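Local coordinates for bradyzoite surface antigen BSR4 (PDB 2JKS), which is a surface antigen of the SAG1-related (SRS) superfamily from Toxoplasma gondii bradyzoites, seen with zinc ions bound in the crystal, and probably faces the host on the parasite surface, at residues D126-D131 and V159-R164; V174-G179 and L198-G203; K223-C228 and G274-K279; D268-V273 and L304-A309. All blocks are in the same frame, centred on the assembly; numbering follows the deposited sequence.

Contact 1. Residues D126-D131 and V159-R164; sequences DLPLTD and VNVEAR
R164 bends round the carbonyl groups of L127 and P128 in the closely packed part of the contact. Its CG sits between the backbone N and the carbonyl carbon (chi1 67°), the chain bends again at chi2 and chi3, and NH1 donates to L127 O over 2.7 Å. That oxygen lies at the edge of the guanidinium, in its plane, and NH1 in turn lies in the carbonyl plane. The R164 backbone is held as well, its N donating to P128 O at 3.0 Å. Carbon completes the fit: L127 CB rests on R164 CB at 3.8 Å, while L129 CD2 runs alongside R164 CD at 3.6 Å, both side chains pointing the same way. Deeper in, P128 CD touches V161 CG1 at 3.7 Å.

The E162 side of the contact is looser. This exposed residue turns its side chain away from the loop and offers L127 CD2 and P128 CD little more than its carbonyl oxygen. D131 pins this otherwise loose edge, OD1 accepting from A163 N at 3.0 Å in an almost straight bond (176°), while OD2 accepts from K180 N. None of the three hydrogen bonds across the contact joins two charged groups; directed bonds to backbone atoms, not charge pairing, therefore tie the loop before strand 132-141 to the chain leaving strand 152-161.

Contact 2. Residues V174-G179 and L198-G203; sequences VTCAYG and LTINCG
V174 bridges to I200 and T175 to N201 in a parallel register, the segments running 25° apart. Three backbone hydrogen bonds make the pairing. V174 N donates to T199 O at 2.7 Å. N201 N returns a bond to V174 O at 2.8 Å, and C176 N reaches N201 O at 3.1 Å. Beyond the strand ends a side chain takes over: Y178 donates from OH to C202 O over 2.6 Å. The hydroxyl meets a lone pair in the carbonyl plane, and the oxygen lies at the edge of the ring.

Water supplies the second kind of link. One molecule donates to both C176 O and N201 O, so the latter is gripped by a backbone N-H and a water together. Another is bound to T175 OG1 but stands so close to N201 ND2 that a bond there is doubtful, while N201 OD1 is bonded to S254 OG.

Apolar contact belongs to V174 and I200, which lie side by side and point the same way, V174 CB standing 4.0 Å from I200 CD1. L198 CD1 comes up to V174 CG2 at 4.3 Å. Two cysteines add covalent ties, C176 to C301 and C202 to C275.

In the fold, strand 173-175 lies between strands 167-169 and 197-201, and the side bearing V174, L198 and I200 packs on strands 187-191, 269-277 and 301-307, sheet against sheet.

Contact 3. Residues K223-C228 and G274-K279; sequences KDVNRC and GCVPKK
V225 reaches V276 through two first torsions: chi1 of 76° sets V225 CG1 between its backbone N and carbonyl carbon, and chi1 of -58° sets V276 CG1 anti to its own carbonyl carbon. The two methyls meet at 3.9 Å, where the side chains cross obliquely. The other branch, V225 CG2, is anti to the backbone N and comes to 3.9 Å from G274 N, against a strand residue with no side chain to intervene. N226 and V276 pass one another, running opposite ways, with N226 OD1 3.8 Å from V276 CG1; the polar partner of that oxygen is S300 OG.

No hydrogen bond crosses the contact; bonds within the loop, and others to T302 and S300, help to hold it. D224 OD1 accepts from N226 N at 2.9 Å, the donor standing above the carboxylate plane, and D224 O accepts from R227 N. R227 NH1 lies 2.9 Å from D224 OD2 in a salt bridge of charges alone, the oxygen lying well out of the guanidinium plane. V225 N is bonded to T302 OG1. An Asx turn superposed on a type I beta turn, D224 to R227, thus presents V225 to strand 269-277, in a loop closed by the C218-C228 disulfide.

Contact 4. Residues D268-V273 and L304-A309; sequences DQQFLV and LVTVKA
Q270 and T306 run side by side and point the same way, a good example of a polar pair on a non-hydrogen-bonded site. From its root, Q270 CB lies 3.5 Å from V305 O, the same oxygen that receives the CA-H of Q270. The next atom, Q270 CG, comes to 3.8 Å from T306 OG1. The chain is extended beyond CG, and CD passes beside that hydroxyl. At the tip NE2 donates to T306 OG1 over 3.0 Å, with the oxygen close to the amide plane, while OE1 is weakly bonded to K223 NZ.

Backbone bonds frame this pair: Q269 and V307 exchange two, as do F271 and V305, in an antiparallel arrangement whose strand axes run 159° apart. Strands 269-277 and 301-307 are neighbouring inner strands of a mixed sheet, one layer of the second SRS domain.

On the opposite side of the sheet, F271 has its CG between its backbone N and carbonyl carbon (chi1 69°); the ring lies beside V305. The CB of V305 lies over one face in a CH-pi contact, 3.7 Å from the centroid and toward the rim. V307 CG2 instead meets the edge, 3.7 Å from F271 CE2. The ring of F233 packs edge-to-face with F271, and L198 also touches it. At the far end D268 OD1 accepts from A309 N at 2.9 Å, on the anti side of the carboxylate and well out of its plane. Nearby, K308 lies close to the zinc-binding E190, though the geometry there is doubtful.

Contact 1 marks the junction between the two SRS domains and touches contact 2, where L129 O and Y178 N approach to 2.8 Å, probably as a hydrogen bond; their centres are about 14 Å apart. The zinc bound by E96 and D205 is nearby, about 5 Å from the side chain of T130 and about 8 Å from that of Y178. Contact 2 is joined to contact 3 covalently, C202 SG to C275 SG at 2.0 Å, and to contact 4 through L198 CD2 on V305 CG2 at 3.7 Å. Contacts 3 and 4 share strand 269-277, their centres about 17 Å apart. Contact 4, farthest from contact 1, lies near the zinc held by E190 with histidines of what is evidently the C-terminal tag.

Contact 1. Residues D126-D131 and V159-R164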
# COMPACT_ATOMS: atom_id res chain seq x y z
N ASP A 126 0.34 -2.28 -8.20
CA ASP A 126 1.06 -3.05 -7.19
C ASP A 126 1.20 -2.28 -5.89
O ASP A 126 1.59 -2.84 -4.86
CB ASP A 126 2.46 -3.48 -7.64
CG ASP A 126 2.46 -4.36 -8.88
OD1 ASP A 126 1.56 -5.20 -9.06
OD2 ASP A 126 3.42 -4.25 -9.65
N LEU A 127 0.95 -0.97 -5.95
CA LEU A 127 1.18 -0.12 -4.75
C LEU A 127 0.18 -0.50 -3.67
O LEU A 127 -1.00 -0.59 -3.98
CB LEU A 127 1.07 1.36 -5.12
CG LEU A 127 2.18 1.90 -6.00
CD1 LEU A 127 1.87 3.37 -6.30
CD2 LEU A 127 3.52 1.69 -5.26
N PRO A 128 0.65 -0.78 -2.42
CA PRO A 128 -0.20 -1.31 -1.33
C PRO A 128 -1.16 -0.25 -0.76
O PRO A 128 -1.01 0.94 -1.04
CB PRO A 128 0.84 -1.79 -0.28
CG PRO A 128 2.01 -0.89 -0.49
CD PRO A 128 2.07 -0.66 -1.99
N LEU A 129 -2.16 -0.68 -0.01
CA LEU A 129 -3.05 0.25 0.75
C LEU A 129 -2.44 0.77 2.02
O LEU A 129 -2.94 1.74 2.62
CB LEU A 129 -4.36 -0.46 1.06
CG LEU A 129 -5.11 -0.99 -0.15
CD1 LEU A 129 -6.41 -1.69 0.28
CD2 LEU A 129 -5.34 0.09 -1.18
N THR A 130 -1.38 0.10 2.48
CA THR A 130 -0.68 0.48 3.67
C THR A 130 0.83 0.46 3.38
O THR A 130 1.26 -0.23 2.46
CB THR A 130 -1.01 -0.48 4.87
OG1 THR A 130 -0.65 -1.80 4.51
CG2 THR A 130 -2.54 -0.46 5.18
N ASP A 131 1.59 1.21 4.18
CA ASP A 131 3.06 1.28 4.01
C ASP A 131 3.69 -0.07 4.29
O ASP A 131 3.35 -0.69 5.28
CB ASP A 131 3.66 2.37 4.89
CG ASP A 131 3.18 3.77 4.52
OD1 ASP A 131 2.89 4.03 3.32
OD2 ASP A 131 3.11 4.63 5.40
N VAL A 159 13.85 -2.32 1.76
CA VAL A 159 13.10 -1.55 0.77
C VAL A 159 11.74 -1.23 1.38
O VAL A 159 10.99 -2.13 1.72
CB VAL A 159 12.92 -2.33 -0.55
CG1 VAL A 159 12.03 -1.55 -1.66
CG2 VAL A 159 14.35 -2.91 -1.11
N ASN A 160 11.47 0.06 1.52
CA ASN A 160 10.20 0.61 1.97
C ASN A 160 9.40 0.85 0.72
O ASN A 160 9.94 1.33 -0.27
CB ASN A 160 10.50 1.92 2.72
CG ASN A 160 11.32 1.66 3.97
OD1 ASN A 160 10.85 0.97 4.87
ND2 ASN A 160 12.58 2.13 4.00
N VAL A 161 8.13 0.45 0.73
CA VAL A 161 7.22 0.71 -0.37
C VAL A 161 6.08 1.56 0.21
O VAL A 161 5.39 1.13 1.14
CB VAL A 161 6.67 -0.61 -0.97
CG1 VAL A 161 5.78 -0.31 -2.15
CG2 VAL A 161 7.86 -1.60 -1.31
N GLU A 162 5.96 2.79 -0.28
CA GLU A 162 4.93 3.71 0.21
C GLU A 162 3.59 3.31 -0.38
O GLU A 162 3.53 2.96 -1.55
CB GLU A 162 5.25 5.14 -0.16
CG GLU A 162 6.59 5.57 0.42
CD GLU A 162 6.88 7.05 0.30
OE1 GLU A 162 6.20 7.74 -0.48
OE2 GLU A 162 7.82 7.52 0.98
N ALA A 163 2.54 3.39 0.44
CA ALA A 163 1.17 3.13 0.01
C ALA A 163 0.76 4.05 -1.15
O ALA A 163 1.18 5.20 -1.22
CB ALA A 163 0.22 3.38 1.22
N ARG A 164 -0.08 3.56 -2.04
CA ARG A 164 -0.73 4.43 -3.02
C ARG A 164 -1.51 5.53 -2.31
O ARG A 164 -1.91 5.38 -1.13
CB ARG A 164 -1.70 3.64 -3.89
CG ARG A 164 -2.93 3.11 -3.14
CD ARG A 164 -3.23 1.72 -3.66
NE ARG A 164 -4.07 1.71 -4.84
CZ ARG A 164 -3.97 0.78 -5.79
NH1 ARG A 164 -3.04 -0.18 -5.72
NH2 ARG A 164 -4.79 0.81 -6.83

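Contact 2. Residues V174-G179 and L198-G203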
# COMPACT_ATOMS: atom_id res chain seq x y z
N VAL A 174 -14.10 5.47 -5.49
CA VAL A 174 -13.03 5.89 -4.61
C VAL A 174 -12.28 4.67 -4.09
O VAL A 174 -12.89 3.68 -3.62
CB VAL A 174 -13.52 6.75 -3.42
CG1 VAL A 174 -12.35 7.10 -2.52
CG2 VAL A 174 -14.23 7.96 -3.96
N THR A 175 -10.96 4.72 -4.31
CA THR A 175 -9.98 3.77 -3.73
C THR A 175 -9.27 4.39 -2.55
O THR A 175 -8.47 5.33 -2.71
CB THR A 175 -8.94 3.29 -4.79
OG1 THR A 175 -9.65 2.76 -5.92
CG2 THR A 175 -8.00 2.21 -4.22
N CYS A 176 -9.58 3.90 -1.36
CA CYS A 176 -9.01 4.44 -0.12
C CYS A 176 -7.73 3.67 0.22
O CYS A 176 -7.65 2.46 0.03
CB CYS A 176 -10.00 4.33 1.06
SG CYS A 176 -11.28 5.61 1.10
N ALA A 177 -6.75 4.42 0.71
CA ALA A 177 -5.53 3.85 1.30
C ALA A 177 -5.21 4.60 2.60
O ALA A 177 -5.93 5.53 2.99
CB ALA A 177 -4.37 3.91 0.29
N TYR A 178 -4.16 4.19 3.30
CA TYR A 178 -4.03 4.44 4.73
C TYR A 178 -2.56 4.65 5.11
O TYR A 178 -2.23 4.76 6.31
CB TYR A 178 -4.60 3.23 5.55
CG TYR A 178 -5.95 2.77 5.06
CD1 TYR A 178 -7.11 3.52 5.36
CD2 TYR A 178 -6.08 1.65 4.23
CE1 TYR A 178 -8.33 3.18 4.84
CE2 TYR A 178 -7.30 1.29 3.74
CZ TYR A 178 -8.41 2.07 4.02
OH TYR A 178 -9.61 1.67 3.55
N GLY A 179 -1.69 4.76 4.11
CA GLY A 179 -0.27 5.08 4.33
C GLY A 179 -0.04 6.44 4.92
O GLY A 179 -0.90 7.32 4.82
N LEU A 198 -21.92 6.67 -6.06
CA LEU A 198 -20.69 6.81 -5.33
C LEU A 198 -20.29 5.40 -4.86
O LEU A 198 -21.05 4.77 -4.16
CB LEU A 198 -20.97 7.67 -4.10
CG LEU A 198 -19.76 7.86 -3.18
CD1 LEU A 198 -18.54 8.51 -3.86
CD2 LEU A 198 -20.23 8.65 -1.88
N THR A 199 -19.08 4.96 -5.20
CA THR A 199 -18.55 3.70 -4.69
C THR A 199 -17.35 3.98 -3.84
O THR A 199 -16.42 4.68 -4.28
CB THR A 199 -18.12 2.76 -5.83
OG1 THR A 199 -19.24 2.56 -6.70
CG2 THR A 199 -17.61 1.39 -5.27
N ILE A 200 -17.35 3.40 -2.65
CA ILE A 200 -16.21 3.47 -1.76
C ILE A 200 -15.63 2.09 -1.56
O ILE A 200 -16.32 1.18 -1.11
CB ILE A 200 -16.63 4.03 -0.38
CG1 ILE A 200 -17.47 5.32 -0.52
CG2 ILE A 200 -15.39 4.22 0.55
CD1 ILE A 200 -16.75 6.51 -1.08
N ASN A 201 -14.38 1.94 -1.97
CA ASN A 201 -13.64 0.70 -1.74
C ASN A 201 -12.61 0.89 -0.63
O ASN A 201 -11.60 1.62 -0.81
CB ASN A 201 -12.99 0.21 -3.01
CG ASN A 201 -14.00 -0.13 -4.11
OD1 ASN A 201 -15.08 -0.70 -3.84
ND2 ASN A 201 -13.70 0.28 -5.33
N CYS A 202 -12.87 0.28 0.55
CA CYS A 202 -11.90 0.37 1.63
C CYS A 202 -10.77 -0.71 1.54
O CYS A 202 -9.72 -0.53 2.14
CB CYS A 202 -12.54 0.27 3.03
SG CYS A 202 -13.82 1.52 3.35
N GLY A 203 -10.99 -1.78 0.78
CA GLY A 203 -9.93 -2.83 0.69
C GLY A 203 -9.97 -3.60 2.01
O GLY A 203 -10.76 -3.30 2.90
O HOH W 1 -11.29 0.55 -5.97
O HOH W 2 -9.01 0.44 -1.19

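Contact 3. Residues K223-C228 and G274-K279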
# COMPACT_ATOMS: atom_id res chain seq x y z
N LYS A 223 -14.42 17.96 7.91
CA LYS A 223 -13.50 17.56 6.82
C LYS A 223 -12.53 16.40 7.17
O LYS A 223 -11.45 16.25 6.60
CB LYS A 223 -12.77 18.81 6.20
CG LYS A 223 -13.68 20.01 5.88
CD LYS A 223 -14.82 19.70 4.94
CE LYS A 223 -15.51 20.99 4.32
NZ LYS A 223 -17.01 20.78 4.17
N ASP A 224 -12.95 15.53 8.09
CA ASP A 224 -12.05 14.50 8.57
C ASP A 224 -12.92 13.36 9.03
O ASP A 224 -13.67 13.47 10.01
CB ASP A 224 -11.20 15.06 9.73
CG ASP A 224 -10.23 14.07 10.29
OD1 ASP A 224 -10.12 12.90 9.84
OD2 ASP A 224 -9.53 14.50 11.20
N VAL A 225 -12.83 12.24 8.33
CA VAL A 225 -13.60 11.07 8.74
C VAL A 225 -13.27 10.58 10.19
O VAL A 225 -14.07 9.85 10.78
CB VAL A 225 -13.42 9.91 7.70
CG1 VAL A 225 -12.06 9.22 7.82
CG2 VAL A 225 -14.56 8.90 7.77
N ASN A 226 -12.09 10.92 10.70
CA ASN A 226 -11.74 10.57 12.07
C ASN A 226 -12.51 11.37 13.12
O ASN A 226 -12.57 10.95 14.30
CB ASN A 226 -10.24 10.74 12.33
CG ASN A 226 -9.38 9.73 11.64
OD1 ASN A 226 -9.77 8.60 11.35
ND2 ASN A 226 -8.13 10.13 11.43
N ARG A 227 -13.08 12.51 12.72
CA ARG A 227 -14.01 13.29 13.57
C ARG A 227 -15.42 13.27 12.97
O ARG A 227 -15.85 14.20 12.25
CB ARG A 227 -13.48 14.72 13.77
CG ARG A 227 -12.01 14.73 14.32
CD ARG A 227 -11.47 16.15 14.64
NE ARG A 227 -11.77 17.08 13.55
CZ ARG A 227 -10.91 17.49 12.61
NH1 ARG A 227 -9.64 17.06 12.61
NH2 ARG A 227 -11.34 18.33 11.66
N CYS A 228 -16.09 12.14 13.18
CA CYS A 228 -17.35 11.85 12.53
C CYS A 228 -18.56 12.06 13.47
O CYS A 228 -18.75 11.26 14.37
CB CYS A 228 -17.38 10.38 12.03
SG CYS A 228 -18.88 9.91 11.15
N GLY A 274 -16.13 7.64 4.48
CA GLY A 274 -14.80 7.21 4.13
C GLY A 274 -14.44 5.87 4.70
O GLY A 274 -15.31 4.99 4.93
N CYS A 275 -13.12 5.70 4.89
CA CYS A 275 -12.54 4.44 5.34
C CYS A 275 -11.52 4.74 6.41
O CYS A 275 -10.65 5.61 6.26
CB CYS A 275 -11.88 3.69 4.16
SG CYS A 275 -12.95 3.28 2.78
N VAL A 276 -11.64 4.01 7.52
CA VAL A 276 -10.63 4.06 8.59
C VAL A 276 -9.87 2.74 8.65
O VAL A 276 -10.42 1.69 8.25
CB VAL A 276 -11.27 4.48 9.97
CG1 VAL A 276 -11.95 5.84 9.82
CG2 VAL A 276 -12.30 3.46 10.39
N PRO A 277 -8.58 2.78 9.08
CA PRO A 277 -7.84 1.51 9.19
C PRO A 277 -8.58 0.56 10.12
O PRO A 277 -9.10 1.00 11.18
CB PRO A 277 -6.48 1.92 9.83
CG PRO A 277 -6.33 3.36 9.60
CD PRO A 277 -7.75 3.95 9.44
N LYS A 278 -8.67 -0.71 9.73
CA LYS A 278 -9.60 -1.60 10.42
C LYS A 278 -9.24 -1.85 11.87
O LYS A 278 -8.06 -1.94 12.22
CB LYS A 278 -9.83 -2.89 9.65
CG LYS A 278 -8.74 -3.91 9.66
CD LYS A 278 -9.21 -5.13 8.82
CE LYS A 278 -10.76 -5.34 8.88
NZ LYS A 278 -11.55 -4.55 7.84
N LYS A 279 -10.27 -1.88 12.72
CA LYS A 279 -10.12 -2.12 14.15
C LYS A 279 -9.52 -3.51 14.25
O LYS A 279 -10.11 -4.51 13.79
CB LYS A 279 -11.44 -1.96 14.94
CG LYS A 279 -12.14 -3.27 15.36
CD LYS A 279 -13.22 -3.74 14.36
CE LYS A 279 -14.61 -3.19 14.74
NZ LYS A 279 -15.69 -4.18 14.46

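Contact 4. Residues D268-V273 and L304-A309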
# COMPACT_ATOMS: atom_id res chain seq x y z
N ASP A 268 -28.00 22.27 -3.00
CA ASP A 268 -26.69 21.58 -2.90
C ASP A 268 -26.57 21.11 -1.44
O ASP A 268 -26.99 21.83 -0.53
CB ASP A 268 -25.55 22.56 -3.13
CG ASP A 268 -25.42 23.00 -4.57
OD1 ASP A 268 -26.24 22.58 -5.40
OD2 ASP A 268 -24.46 23.74 -4.81
N GLN A 269 -26.07 19.90 -1.24
CA GLN A 269 -25.83 19.37 0.11
C GLN A 269 -24.40 18.81 0.12
O GLN A 269 -23.79 18.56 -0.92
CB GLN A 269 -26.84 18.25 0.43
CG GLN A 269 -28.31 18.61 0.22
CD GLN A 269 -28.80 19.61 1.24
OE1 GLN A 269 -28.21 19.73 2.33
NE2 GLN A 269 -29.90 20.33 0.91
N GLN A 270 -23.84 18.58 1.30
CA GLN A 270 -22.49 17.98 1.34
C GLN A 270 -22.57 16.99 2.45
O GLN A 270 -23.31 17.18 3.43
CB GLN A 270 -21.42 18.99 1.72
CG GLN A 270 -21.02 20.02 0.66
CD GLN A 270 -19.70 20.67 1.04
OE1 GLN A 270 -19.53 21.12 2.21
NE2 GLN A 270 -18.72 20.70 0.09
N PHE A 271 -21.87 15.87 2.26
CA PHE A 271 -21.81 14.85 3.30
C PHE A 271 -20.42 14.23 3.25
O PHE A 271 -19.70 14.37 2.25
CB PHE A 271 -22.95 13.82 3.22
CG PHE A 271 -22.87 12.90 2.01
CD1 PHE A 271 -22.18 11.67 2.10
CD2 PHE A 271 -23.46 13.26 0.79
CE1 PHE A 271 -22.14 10.81 1.02
CE2 PHE A 271 -23.43 12.36 -0.30
CZ PHE A 271 -22.78 11.16 -0.19
N LEU A 272 -20.03 13.57 4.35
CA LEU A 272 -18.73 12.93 4.42
C LEU A 272 -18.89 11.46 4.81
O LEU A 272 -19.60 11.14 5.71
CB LEU A 272 -17.88 13.71 5.41
CG LEU A 272 -16.43 13.50 5.72
CD1 LEU A 272 -15.97 14.80 6.33
CD2 LEU A 272 -16.19 12.34 6.70
N VAL A 273 -18.20 10.58 4.10
CA VAL A 273 -17.98 9.23 4.53
C VAL A 273 -16.51 8.88 4.22
O VAL A 273 -15.74 9.73 3.78
CB VAL A 273 -18.88 8.23 3.76
CG1 VAL A 273 -20.34 8.43 4.10
CG2 VAL A 273 -18.67 8.42 2.24
N LEU A 304 -15.18 13.67 0.81
CA LEU A 304 -16.06 14.82 0.90
C LEU A 304 -16.91 14.94 -0.32
O LEU A 304 -16.42 15.28 -1.40
CB LEU A 304 -15.26 16.10 1.09
CG LEU A 304 -16.12 17.36 1.25
CD1 LEU A 304 -17.01 17.28 2.50
CD2 LEU A 304 -15.14 18.54 1.36
N VAL A 305 -18.19 14.67 -0.15
CA VAL A 305 -19.12 14.63 -1.27
C VAL A 305 -19.93 15.92 -1.31
O VAL A 305 -20.56 16.32 -0.33
CB VAL A 305 -20.06 13.42 -1.22
CG1 VAL A 305 -20.94 13.38 -2.48
CG2 VAL A 305 -19.25 12.07 -1.00
N THR A 306 -19.94 16.54 -2.49
CA THR A 306 -20.79 17.65 -2.75
C THR A 306 -21.88 17.20 -3.70
O THR A 306 -21.61 16.85 -4.84
CB THR A 306 -20.01 18.84 -3.32
OG1 THR A 306 -18.92 19.19 -2.44
CG2 THR A 306 -20.96 20.08 -3.51
N VAL A 307 -23.12 17.24 -3.23
CA VAL A 307 -24.26 16.88 -4.05
C VAL A 307 -24.79 18.17 -4.72
O VAL A 307 -25.33 19.09 -4.06
CB VAL A 307 -25.37 16.15 -3.28
CG1 VAL A 307 -26.45 15.72 -4.25
CG2 VAL A 307 -24.79 14.96 -2.52
N LYS A 308 -24.62 18.23 -6.04
CA LYS A 308 -24.95 19.48 -6.77
C LYS A 308 -26.39 19.35 -7.28
O LYS A 308 -26.73 18.41 -8.05
CB LYS A 308 -23.94 19.79 -7.90
CG LYS A 308 -22.49 19.70 -7.43
CD LYS A 308 -21.50 20.39 -8.34
CE LYS A 308 -20.01 20.16 -7.88
NZ LYS A 308 -19.16 19.72 -9.07
N ALA A 309 -27.25 20.23 -6.76
CA ALA A 309 -28.60 20.39 -7.25
C ALA A 309 -28.52 21.14 -8.60
O ALA A 309 -27.68 22.06 -8.79
CB ALA A 309 -29.47 21.19 -6.25